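PDB 5E57: transcription regulator AmtR from Mycobacterium smegmatis, which probably binds cis-regulatory DNA as a TetR-family transcription factor with a predicted helix-turn-helix motif, and takes part in nitrogen regulation. Local coordinates for residues 69-74 with 86-91; 150-155 with 183-188. One frame throughout, in Å; residues are numbered along the deposited sequence.

Contact 1 (69-74 with 86-91); sequences ELAHGL and HALVIY
L70 and Y91 meet where two antiparallel helical turns pack side by side, and the contact between them is apolar throughout; no hydrogen bond spans the two segments. The short axes approach to 10.0 Å and run at 176° to each other, with A71 and L88 the nearest pair of the backbones, their CA atoms 6.4 Å apart.

The tightest packing belongs to one methyl. L70 has CG anti to its backbone N (chi1 180°), and its CD2 lands at the root of the tyrosine side chain, 3.4 Å from Y91 CB. The same methyl is 3.6 Å from Y91 CD2, so it touches the part of the ring next to CB, approaching the ring obliquely. It also lies against the backbone of the facing helix, 4.0 Å from L88 CA.

The leucine and alanine contacts centre on L88. Both its methyls bear on A71 CB from the same side, L88 CD2 at 3.9 Å and CD1 only slightly farther. One turn on from L70, L74 CD1 reaches the stem of the same residue, 3.7 Å from L88 CB. L88 thus meets L74 at its CB and A71 at its methyls, while L70 CD2 comes within 4.2 Å of L88 CD1.

Of the polar partners outside, R84 NH1 donates to L74 O, while H86, on the far side of its helix, bonds through ND1 to T198 OG1. Helix 65-75 here lies on helix 82-98, the helix that follows it in the chain. Helix 118-142 adjoins both, through A130 against A71 and through Y131 and L134 against L88, whereas helices 173-183 and 191-202 pack on H86 and I90.

Contact 2 (150-155 with 183-188); sequences DLPFRL and RVLGFD
V184 places CG1 anti to its carbonyl carbon (chi1 -68°), with CG2 between the backbone N and the carbonyl carbon, and the two methyls reach L155 and L151. CG2 packs on the stem of L151, 3.9 Å from L151 CB, while CG1 comes to 4.3 Å from L155 CD1. L185 has CG anti to the carbonyl carbon (chi1 -56°), and its branched end turns to the proline ring: both methyls meet P152 CG, L185 CD1 at 3.9 Å, and CD2 also reaches the neighbouring CD. The contact is apolar and buried.

Within 150-155 a salt bridge joins R154 NE to D150 OD2 at 2.9 Å, the donor coming from above the carboxylate plane. F153 CE2 lies over one face of the guanidinium, offset toward its rim. R128 pairs with D150 OD1, and D165 of the second subunit binds R154 NH2. That subunit also packs L155 on L155 and G180 on V184, so the contact forms part of the dimer interface.

Helix 173-183 ends beside these residues in a Schellman motif, G186 taking the positive phi (95°). Helices 151-165 and 173-183 face the second subunit here, consistent with the four-helix bundle through which TetR-family regulators dimerise.

In the fold
The contacts come in series along the chain, contact 1 closing before contact 2 opens. Their centres are 15 Å apart and their nearest atoms about 5 Å, without touching. Contact 1 joins consecutive helices, 65-75 and 82-98; contact 2 sets the start of helix 151-165 against the loop between helices 173-183 and 191-202. Helix 118-142 borders both, and L85 on helix 82-98 touches L185 of contact 2, so the two are tied into one helical body. Contact 2 touches the second subunit, whereas no other chain of the assembly touches contact 1. This all-helical body is consistent with the ligand-binding and dimerisation part of TetR-family regulators.

Contact 1 (69-74 with 86-91)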
loop_
_atom_site.group_PDB
_atom_site.type_symbol
_atom_site.label_atom_id
_atom_site.label_comp_id
_atom_site.label_asym_id
_atom_site.label_seq_id
_atom_site.Cartn_x
_atom_site.Cartn_y
_atom_site.Cartn_z
ATOM N N GLU A 69 -2.815 7.009 -19.704
ATOM C CA GLU A 69 -2.515 7.294 -21.096
ATOM C C GLU A 69 -1.376 6.427 -21.556
ATOM O O GLU A 69 -1.488 5.750 -22.598
ATOM C CB GLU A 69 -2.165 8.761 -21.291
ATOM C CG GLU A 69 -3.366 9.662 -21.011
ATOM C CD GLU A 69 -2.915 11.120 -20.814
ATOM O OE1 GLU A 69 -1.696 11.387 -20.680
ATOM O OE2 GLU A 69 -3.746 12.014 -20.761
ATOM N N LEU A 70 -0.310 6.374 -20.744
ATOM C CA LEU A 70 0.853 5.517 -21.022
ATOM C C LEU A 70 0.518 4.016 -21.126
ATOM O O LEU A 70 0.873 3.333 -22.106
ATOM C CB LEU A 70 1.953 5.728 -19.987
ATOM C CG LEU A 70 3.185 4.873 -20.196
ATOM C CD1 LEU A 70 3.784 5.073 -21.606
ATOM C CD2 LEU A 70 4.272 5.159 -19.157
ATOM N N ALA A 71 -0.209 3.532 -20.152
ATOM C CA ALA A 71 -0.571 2.134 -20.105
ATOM C C ALA A 71 -1.382 1.770 -21.316
ATOM O O ALA A 71 -1.188 0.683 -21.868
ATOM C CB ALA A 71 -1.409 1.843 -18.896
ATOM N N HIS A 72 -2.328 2.632 -21.676
ATOM C CA HIS A 72 -3.166 2.336 -22.856
ATOM C C HIS A 72 -2.373 2.234 -24.113
ATOM O O HIS A 72 -2.572 1.323 -24.872
ATOM C CB HIS A 72 -4.314 3.358 -22.983
ATOM C CG HIS A 72 -5.516 3.014 -22.145
ATOM N ND1 HIS A 72 -6.344 3.972 -21.599
ATOM C CD2 HIS A 72 -6.010 1.820 -21.731
ATOM C CE1 HIS A 72 -7.333 3.378 -20.938
ATOM N NE2 HIS A 72 -7.124 2.079 -20.967
ATOM N N GLY A 73 -1.445 3.163 -24.347
ATOM C CA GLY A 73 -0.543 3.091 -25.491
ATOM C C GLY A 73 0.338 1.855 -25.542
ATOM O O GLY A 73 0.570 1.290 -26.600
ATOM N N LEU A 74 0.842 1.430 -24.388
ATOM C CA LEU A 74 1.719 0.283 -24.279
ATOM C C LEU A 74 0.961 -0.987 -24.623
ATOM O O LEU A 74 1.500 -1.903 -25.241
ATOM C CB LEU A 74 2.331 0.189 -22.831
ATOM C CG LEU A 74 3.321 1.289 -22.412
ATOM C CD1 LEU A 74 3.727 1.281 -20.957
ATOM C CD2 LEU A 74 4.595 1.192 -23.157
ATOM N N HIS A 86 7.889 -2.722 -17.433
ATOM C CA HIS A 86 8.950 -1.946 -16.821
ATOM C C HIS A 86 8.816 -0.461 -17.002
ATOM O O HIS A 86 8.939 0.278 -16.030
ATOM C CB HIS A 86 10.338 -2.402 -17.224
ATOM C CG HIS A 86 11.402 -1.930 -16.276
ATOM N ND1 HIS A 86 12.170 -0.814 -16.525
ATOM C CD2 HIS A 86 11.769 -2.372 -15.060
ATOM C CE1 HIS A 86 12.986 -0.604 -15.499
ATOM N NE2 HIS A 86 12.779 -1.552 -14.615
ATOM N N ALA A 87 8.543 -0.007 -18.224
ATOM C CA ALA A 87 8.506 1.381 -18.508
ATOM C C ALA A 87 7.277 1.980 -17.773
ATOM O O ALA A 87 7.367 3.085 -17.247
ATOM C CB ALA A 87 8.372 1.641 -19.991
ATOM N N LEU A 88 6.149 1.268 -17.760
ATOM C CA LEU A 88 4.995 1.804 -17.058
ATOM C C LEU A 88 5.311 1.976 -15.547
ATOM O O LEU A 88 4.949 2.977 -14.965
ATOM C CB LEU A 88 3.794 0.872 -17.239
ATOM C CG LEU A 88 2.501 1.203 -16.475
ATOM C CD1 LEU A 88 1.998 2.588 -16.778
ATOM C CD2 LEU A 88 1.446 0.147 -16.826
ATOM N N VAL A 89 5.960 0.983 -14.955
ATOM C CA VAL A 89 6.240 0.989 -13.507
ATOM C C VAL A 89 7.143 2.193 -13.200
ATOM O O VAL A 89 6.878 2.981 -12.276
ATOM C CB VAL A 89 6.942 -0.323 -13.117
ATOM C CG1 VAL A 89 7.460 -0.287 -11.725
ATOM C CG2 VAL A 89 5.970 -1.495 -13.190
ATOM N N ILE A 90 8.179 2.415 -14.007
ATOM C CA ILE A 90 9.066 3.538 -13.680
ATOM C C ILE A 90 8.274 4.822 -13.767
ATOM O O ILE A 90 8.288 5.617 -12.861
ATOM C CB ILE A 90 10.259 3.619 -14.604
ATOM C CG1 ILE A 90 11.094 2.358 -14.463
ATOM C CG2 ILE A 90 11.084 4.898 -14.375
ATOM C CD1 ILE A 90 11.490 1.925 -13.077
ATOM N N TYR A 91 7.509 4.987 -14.830
ATOM C CA TYR A 91 6.823 6.219 -15.059
ATOM C C TYR A 91 5.860 6.459 -13.986
ATOM O O TYR A 91 5.749 7.581 -13.455
ATOM C CB TYR A 91 6.093 6.183 -16.413
ATOM C CG TYR A 91 5.315 7.433 -16.734
ATOM C CD1 TYR A 91 5.956 8.555 -17.301
ATOM C CD2 TYR A 91 3.965 7.525 -16.474
ATOM C CE1 TYR A 91 5.255 9.711 -17.609
ATOM C CE2 TYR A 91 3.227 8.678 -16.839
ATOM C CZ TYR A 91 3.873 9.779 -17.405
ATOM O OH TYR A 91 3.205 10.944 -17.757
#

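Contact 2 (150-155 with 183-188)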
loop_
_atom_site.group_PDB
_atom_site.type_symbol
_atom_site.label_atom_id
_atom_site.label_comp_id
_atom_site.label_asym_id
_atom_site.label_seq_id
_atom_site.Cartn_x
_atom_site.Cartn_y
_atom_site.Cartn_z
ATOM N N ASP A 150 -1.126 -9.371 -10.205
ATOM C CA ASP A 150 -1.513 -8.056 -9.546
ATOM C C ASP A 150 -0.369 -7.373 -8.813
ATOM O O ASP A 150 -0.471 -6.164 -8.496
ATOM C CB ASP A 150 -2.665 -8.264 -8.550
ATOM C CG ASP A 150 -3.489 -7.008 -8.300
ATOM O OD1 ASP A 150 -3.892 -6.217 -9.218
ATOM O OD2 ASP A 150 -3.861 -6.836 -7.149
ATOM N N LEU A 151 0.743 -8.097 -8.599
ATOM C CA LEU A 151 1.762 -7.618 -7.726
ATOM C C LEU A 151 2.552 -6.430 -8.281
ATOM O O LEU A 151 2.902 -5.549 -7.515
ATOM C CB LEU A 151 2.654 -8.740 -7.234
ATOM C CG LEU A 151 1.855 -9.843 -6.499
ATOM C CD1 LEU A 151 2.836 -10.876 -6.034
ATOM C CD2 LEU A 151 1.043 -9.329 -5.322
ATOM N N PRO A 152 2.719 -6.311 -9.595
ATOM C CA PRO A 152 3.448 -5.096 -10.021
ATOM C C PRO A 152 2.674 -3.831 -9.758
ATOM O O PRO A 152 3.266 -2.784 -9.348
ATOM C CB PRO A 152 3.602 -5.293 -11.526
ATOM C CG PRO A 152 3.741 -6.747 -11.647
ATOM C CD PRO A 152 2.701 -7.298 -10.684
ATOM N N PHE A 153 1.348 -3.926 -9.905
ATOM C CA PHE A 153 0.476 -2.779 -9.517
ATOM C C PHE A 153 0.628 -2.469 -8.048
ATOM O O PHE A 153 0.781 -1.313 -7.670
ATOM C CB PHE A 153 -0.973 -3.064 -9.873
ATOM C CG PHE A 153 -1.949 -2.020 -9.439
ATOM C CD1 PHE A 153 -2.021 -0.825 -10.062
ATOM C CD2 PHE A 153 -2.920 -2.318 -8.461
ATOM C CE1 PHE A 153 -2.991 0.118 -9.691
ATOM C CE2 PHE A 153 -3.863 -1.391 -8.089
ATOM C CZ PHE A 153 -3.900 -0.168 -8.704
ATOM N N ARG A 154 0.568 -3.466 -7.236
ATOM C CA ARG A 154 0.659 -3.258 -5.787
ATOM C C ARG A 154 2.028 -2.693 -5.378
ATOM O O ARG A 154 2.080 -1.816 -4.530
ATOM C CB ARG A 154 0.383 -4.542 -5.064
ATOM C CG ARG A 154 -0.978 -5.151 -5.335
ATOM C CD ARG A 154 -2.080 -4.220 -4.898
ATOM N NE ARG A 154 -3.395 -4.639 -5.363
ATOM C CZ ARG A 154 -4.494 -3.881 -5.321
ATOM N NH1 ARG A 154 -4.469 -2.659 -4.867
ATOM N NH2 ARG A 154 -5.632 -4.337 -5.792
ATOM N N LEU A 155 3.102 -3.138 -6.019
ATOM C CA LEU A 155 4.457 -2.588 -5.800
ATOM C C LEU A 155 4.565 -1.150 -6.169
ATOM O O LEU A 155 5.131 -0.341 -5.419
ATOM C CB LEU A 155 5.544 -3.386 -6.526
ATOM C CG LEU A 155 5.827 -4.688 -5.815
ATOM C CD1 LEU A 155 6.483 -5.693 -6.736
ATOM C CD2 LEU A 155 6.701 -4.413 -4.613
ATOM N N ARG A 183 10.854 -9.100 -11.016
ATOM C CA ARG A 183 11.152 -10.369 -10.348
ATOM C C ARG A 183 10.000 -11.163 -9.842
ATOM O O ARG A 183 10.048 -12.420 -9.858
ATOM C CB ARG A 183 12.142 -10.211 -9.215
ATOM C CG ARG A 183 13.452 -9.770 -9.729
ATOM C CD ARG A 183 14.403 -9.698 -8.575
ATOM N NE ARG A 183 15.608 -9.073 -9.051
ATOM C CZ ARG A 183 16.644 -9.740 -9.454
ATOM N NH1 ARG A 183 16.651 -11.093 -9.383
ATOM N NH2 ARG A 183 17.705 -9.051 -9.912
ATOM N N VAL A 184 8.937 -10.501 -9.419
ATOM C CA VAL A 184 7.820 -11.252 -8.833
ATOM C C VAL A 184 7.108 -11.989 -9.918
ATOM O O VAL A 184 6.332 -12.935 -9.617
ATOM C CB VAL A 184 6.737 -10.429 -8.078
ATOM C CG1 VAL A 184 7.319 -9.859 -6.847
ATOM C CG2 VAL A 184 6.145 -9.317 -8.935
ATOM N N LEU A 185 7.335 -11.564 -11.155
ATOM C CA LEU A 185 6.724 -12.261 -12.291
ATOM C C LEU A 185 7.597 -13.358 -12.905
ATOM O O LEU A 185 7.206 -13.939 -13.886
ATOM C CB LEU A 185 6.432 -11.268 -13.380
ATOM C CG LEU A 185 5.573 -10.109 -12.948
ATOM C CD1 LEU A 185 5.416 -9.176 -14.148
ATOM C CD2 LEU A 185 4.241 -10.569 -12.402
ATOM N N GLY A 186 8.791 -13.575 -12.365
ATOM C CA GLY A 186 9.696 -14.631 -12.826
ATOM C C GLY A 186 10.677 -14.096 -13.825
ATOM O O GLY A 186 11.411 -14.839 -14.407
ATOM N N PHE A 187 10.699 -12.804 -14.059
ATOM C CA PHE A 187 11.718 -12.290 -14.959
ATOM C C PHE A 187 13.087 -12.372 -14.275
ATOM O O PHE A 187 13.255 -11.868 -13.161
ATOM C CB PHE A 187 11.376 -10.873 -15.380
ATOM C CG PHE A 187 12.312 -10.261 -16.353
ATOM C CD1 PHE A 187 12.044 -10.297 -17.705
ATOM C CD2 PHE A 187 13.407 -9.561 -15.914
ATOM C CE1 PHE A 187 12.898 -9.682 -18.603
ATOM C CE2 PHE A 187 14.266 -8.956 -16.809
ATOM C CZ PHE A 187 14.016 -9.013 -18.156
ATOM N N ASP A 188 14.041 -13.003 -14.968
ATOM C CA ASP A 188 15.447 -13.096 -14.536
ATOM C C ASP A 188 16.410 -12.581 -15.622
ATOM O O ASP A 188 17.570 -12.924 -15.598
ATOM C CB ASP A 188 15.817 -14.560 -14.159
#